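Local coordinates for protein Cj0977 (Campylobacter jejuni, PDB 3BNV) that is of unknown function but adopts a hot-dog fold and serves as a nonflagellar virulence protein under sigma28 control in Campylobacter jejuni, at residues E24-T33 against Y76-S87. Numbering follows the deposited sequence.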
loop_
_atom_site.group_PDB
_atom_site.type_symbol
_atom_site.label_atom_id
_atom_site.label_comp_id
_atom_site.label_asym_id
_atom_site.label_seq_id
_atom_site.Cartn_x
_atom_site.Cartn_y
_atom_site.Cartn_z
ATOM N N GLU A 24 5.776 -6.883 22.257
ATOM C CA GLU A 24 7.132 -6.624 21.748
ATOM C C GLU A 24 7.193 -5.597 20.618
ATOM O O GLU A 24 8.249 -5.038 20.350
ATOM C CB GLU A 24 7.782 -7.918 21.239
ATOM C CG GLU A 24 8.493 -8.757 22.290
ATOM C CD GLU A 24 8.518 -10.242 21.918
ATOM O OE1 GLU A 24 9.212 -10.597 20.943
ATOM O OE2 GLU A 24 7.843 -11.053 22.596
ATOM N N LEU A 25 6.078 -5.377 19.932
ATOM C CA LEU A 25 6.091 -4.550 18.737
ATOM C C LEU A 25 6.240 -3.075 19.099
ATOM O O LEU A 25 5.407 -2.512 19.805
ATOM C CB LEU A 25 4.815 -4.787 17.925
ATOM C CG LEU A 25 4.953 -5.092 16.437
ATOM C CD1 LEU A 25 5.659 -3.970 15.784
ATOM C CD2 LEU A 25 5.775 -6.339 16.257
ATOM N N LEU A 26 7.312 -2.456 18.618
ATOM C CA LEU A 26 7.554 -1.032 18.849
ATOM C C LEU A 26 7.112 -0.203 17.649
ATOM O O LEU A 26 6.870 0.997 17.774
ATOM C CB LEU A 26 9.037 -0.759 19.160
ATOM C CG LEU A 26 9.618 -1.191 20.517
ATOM C CD1 LEU A 26 11.142 -1.189 20.533
ATOM C CD2 LEU A 26 9.089 -0.310 21.630
ATOM N N THR A 27 7.005 -0.848 16.493
ATOM C CA THR A 27 6.737 -0.149 15.239
ATOM C C THR A 27 5.253 -0.005 14.957
ATOM O O THR A 27 4.477 -0.886 15.268
ATOM C CB THR A 27 7.394 -0.885 14.042
ATOM O OG1 THR A 27 7.343 -0.070 12.862
ATOM C CG2 THR A 27 6.682 -2.171 13.767
ATOM N N CYS A 28 4.853 1.102 14.356
ATOM C CA CYS A 28 3.453 1.285 13.952
ATOM C C CYS A 28 2.439 0.925 15.042
ATOM O O CYS A 28 1.485 0.187 14.796
ATOM C CB CYS A 28 3.171 0.496 12.666
ATOM S SG CYS A 28 4.348 0.886 11.319
ATOM N N PRO A 29 2.619 1.480 16.245
ATOM C CA PRO A 29 1.785 1.050 17.364
ATOM C C PRO A 29 0.311 1.318 17.113
ATOM O O PRO A 29 -0.558 0.695 17.747
ATOM C CB PRO A 29 2.273 1.926 18.524
ATOM C CG PRO A 29 2.996 3.073 17.869
ATOM C CD PRO A 29 3.560 2.554 16.606
ATOM N N GLU A 30 0.025 2.237 16.197
ATOM C CA GLU A 30 -1.324 2.769 16.090
ATOM C C GLU A 30 -1.994 2.322 14.812
ATOM O O GLU A 30 -3.108 2.724 14.519
ATOM C CB GLU A 30 -1.244 4.289 16.147
ATOM C CG GLU A 30 -2.517 4.929 16.545
ATOM C CD GLU A 30 -2.753 4.859 18.036
ATOM O OE1 GLU A 30 -2.178 3.964 18.698
ATOM O OE2 GLU A 30 -3.513 5.707 18.542
ATOM N N LEU A 31 -1.300 1.488 14.056
ATOM C CA LEU A 31 -1.764 1.089 12.732
ATOM C C LEU A 31 -3.059 0.301 12.816
ATOM O O LEU A 31 -3.237 -0.525 13.701
ATOM C CB LEU A 31 -0.707 0.221 12.063
ATOM C CG LEU A 31 -0.453 0.372 10.564
ATOM C CD1 LEU A 31 0.158 -0.933 10.045
ATOM C CD2 LEU A 31 -1.692 0.748 9.783
ATOM N N ASN A 32 -3.962 0.540 11.882
ATOM C CA ASN A 32 -5.166 -0.267 11.819
ATOM C C ASN A 32 -4.939 -1.709 11.319
ATOM O O ASN A 32 -4.835 -1.968 10.118
ATOM C CB ASN A 32 -6.218 0.412 10.986
ATOM C CG ASN A 32 -7.496 -0.310 11.051
ATOM O OD1 ASN A 32 -8.542 0.215 10.726
ATOM N ND2 ASN A 32 -7.436 -1.535 11.524
ATOM N N THR A 33 -4.897 -2.653 12.251
ATOM C CA THR A 33 -4.494 -4.011 11.925
ATOM C C THR A 33 -5.539 -4.733 11.072
ATOM O O THR A 33 -5.282 -5.851 10.581
ATOM C CB THR A 33 -4.193 -4.874 13.192
ATOM O OG1 THR A 33 -5.366 -5.013 13.986
ATOM C CG2 THR A 33 -3.130 -4.243 14.053
ATOM N N TYR A 76 3.871 -3.402 6.530
ATOM C CA TYR A 76 3.789 -3.608 7.967
ATOM C C TYR A 76 4.762 -4.703 8.439
ATOM O O TYR A 76 5.593 -4.467 9.309
ATOM C CB TYR A 76 2.333 -3.854 8.335
ATOM C CG TYR A 76 1.990 -3.987 9.790
ATOM C CD1 TYR A 76 1.015 -4.868 10.192
ATOM C CD2 TYR A 76 2.592 -3.217 10.747
ATOM C CE1 TYR A 76 0.663 -4.995 11.521
ATOM C CE2 TYR A 76 2.250 -3.347 12.096
ATOM C CZ TYR A 76 1.288 -4.236 12.471
ATOM O OH TYR A 76 0.926 -4.379 13.794
ATOM N N VAL A 77 4.694 -5.888 7.861
ATOM C CA VAL A 77 5.585 -6.963 8.295
ATOM C C VAL A 77 7.089 -6.652 8.023
ATOM O O VAL A 77 7.961 -7.065 8.781
ATOM C CB VAL A 77 5.165 -8.345 7.753
ATOM C CG1 VAL A 77 5.600 -8.531 6.326
ATOM C CG2 VAL A 77 5.772 -9.413 8.560
ATOM N N ALA A 78 7.404 -5.910 6.970
ATOM C CA ALA A 78 8.791 -5.450 6.796
ATOM C C ALA A 78 9.251 -4.634 7.992
ATOM O O ALA A 78 10.330 -4.858 8.540
ATOM C CB ALA A 78 8.945 -4.604 5.547
ATOM N N GLN A 79 8.450 -3.656 8.394
ATOM C CA GLN A 79 8.838 -2.865 9.541
ATOM C C GLN A 79 8.880 -3.704 10.795
ATOM O O GLN A 79 9.739 -3.502 11.627
ATOM C CB GLN A 79 7.925 -1.667 9.735
ATOM C CG GLN A 79 7.981 -0.661 8.600
ATOM C CD GLN A 79 7.478 0.682 9.037
ATOM O OE1 GLN A 79 8.124 1.351 9.831
ATOM N NE2 GLN A 79 6.318 1.082 8.552
ATOM N N ALA A 80 7.988 -4.681 10.935
ATOM C CA ALA A 80 8.032 -5.510 12.131
ATOM C C ALA A 80 9.313 -6.341 12.216
ATOM O O ALA A 80 9.758 -6.680 13.305
ATOM C CB ALA A 80 6.847 -6.378 12.202
ATOM N N SER A 81 9.907 -6.655 11.072
ATOM C CA SER A 81 11.128 -7.454 11.036
ATOM C C SER A 81 12.323 -6.704 11.598
ATOM O O SER A 81 13.297 -7.311 11.986
ATOM C CB SER A 81 11.450 -7.882 9.608
ATOM O OG SER A 81 11.898 -6.776 8.850
ATOM N N ILE A 82 12.256 -5.377 11.598
ATOM C CA ILE A 82 13.300 -4.536 12.167
ATOM C C ILE A 82 12.913 -4.106 13.575
ATOM O O ILE A 82 13.749 -4.011 14.454
ATOM C CB ILE A 82 13.451 -3.258 11.334
ATOM C CG1 ILE A 82 13.828 -3.642 9.909
ATOM C CG2 ILE A 82 14.488 -2.299 11.982
ATOM C CD1 ILE A 82 14.843 -4.764 9.880
ATOM N N ASN A 83 11.632 -3.819 13.770
ATOM C CA ASN A 83 11.079 -3.501 15.087
ATOM C C ASN A 83 11.743 -2.342 15.830
ATOM O O ASN A 83 12.065 -2.449 17.008
ATOM C CB ASN A 83 11.070 -4.722 16.015
ATOM C CG ASN A 83 10.107 -4.543 17.174
ATOM O OD1 ASN A 83 9.179 -3.748 17.088
ATOM N ND2 ASN A 83 10.311 -5.280 18.245
ATOM N N LYS A 84 11.938 -1.236 15.144
ATOM C CA LYS A 84 12.440 -0.040 15.786
ATOM C C LYS A 84 11.285 0.905 16.070
ATOM O O LYS A 84 10.318 0.963 15.316
ATOM C CB LYS A 84 13.453 0.649 14.886
ATOM C CG LYS A 84 14.753 -0.108 14.762
ATOM C CD LYS A 84 15.718 0.250 15.858
ATOM C CE LYS A 84 16.914 -0.666 15.877
ATOM N NZ LYS A 84 17.805 -0.271 17.002
ATOM N N GLU A 85 11.373 1.651 17.159
ATOM C CA GLU A 85 10.272 2.515 17.518
ATOM C C GLU A 85 10.054 3.601 16.481
ATOM O O GLU A 85 8.932 3.963 16.193
ATOM C CB GLU A 85 10.487 3.150 18.882
ATOM C CG GLU A 85 9.330 4.032 19.298
ATOM C CD GLU A 85 9.440 4.467 20.717
ATOM O OE1 GLU A 85 8.411 4.908 21.285
ATOM O OE2 GLU A 85 10.564 4.361 21.262
ATOM N N PHE A 86 11.131 4.133 15.928
ATOM C CA PHE A 86 11.025 5.208 14.957
ATOM C C PHE A 86 11.596 4.792 13.604
ATOM O O PHE A 86 12.796 4.861 13.384
ATOM C CB PHE A 86 11.753 6.465 15.453
ATOM C CG PHE A 86 11.359 6.905 16.834
ATOM C CD1 PHE A 86 12.309 6.957 17.853
ATOM C CD2 PHE A 86 10.057 7.307 17.110
ATOM C CE1 PHE A 86 11.967 7.384 19.129
ATOM C CE2 PHE A 86 9.701 7.729 18.369
ATOM C CZ PHE A 86 10.655 7.768 19.392
ATOM N N SER A 87 10.735 4.378 12.689
ATOM C CA SER A 87 11.189 3.963 11.380
ATOM C C SER A 87 10.163 4.327 10.328
ATOM O O SER A 87 8.996 4.570 10.632
ATOM C CB SER A 87 11.462 2.464 11.347
ATOM O OG SER A 87 10.251 1.761 11.394
#
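N83 reaches from the end of helix 67-82 to the backbone of E24 and L26, making the two hydrogen bonds between the segments. Its OD1 accepts from L26 N at 2.7 Å, in the carbonyl plane and on a lone pair, with a nearly straight bond. Its ND2 donates an N-H to E24 O at 3.0 Å; the donor stands above that peptide's carbonyl plane, although the acceptor lies in the plane of the asparagine amide. Asparagine suits the place twice: a primary amide both donates and accepts, as a loop backbone requires, and the residue readily takes the positive phi (56°) with which the chain leaves the helix. With CG anti to the backbone N (chi1 -161°), the amide is carried across to the loop.

Apolar contacts run back along the helix from N83. L31 lays CD1 over one face of the Y76 ring, a CH-pi contact 3.7 Å from the centroid, while C28 CB approaches CE2 of the same ring at 4.0 Å. A80, too small to hold the loop off, meets L25 CD2, while T27 CG2 comes within 4.0 Å of its CA.

Beside these groups, polar atoms of buried T27 and Q79 gather with S87. S87 OG donates to Q79 OE1 at 2.7 Å, tying the start of strand 87-96 back to the helix and helping to fix the glutamine amide. C28 SG lies 3.4 Å from Q79 NE2, and F66 of the second subunit packs on C28, L31 and Q79, bringing this region into the dimer.

The irregular loop 24-33 is thus joined to the central helix of the hot-dog fold by directional bonds from N83, just past the helix end, and by less directional apolar packing along the preceding turns, which probably holds the loop in place without regular secondary structure.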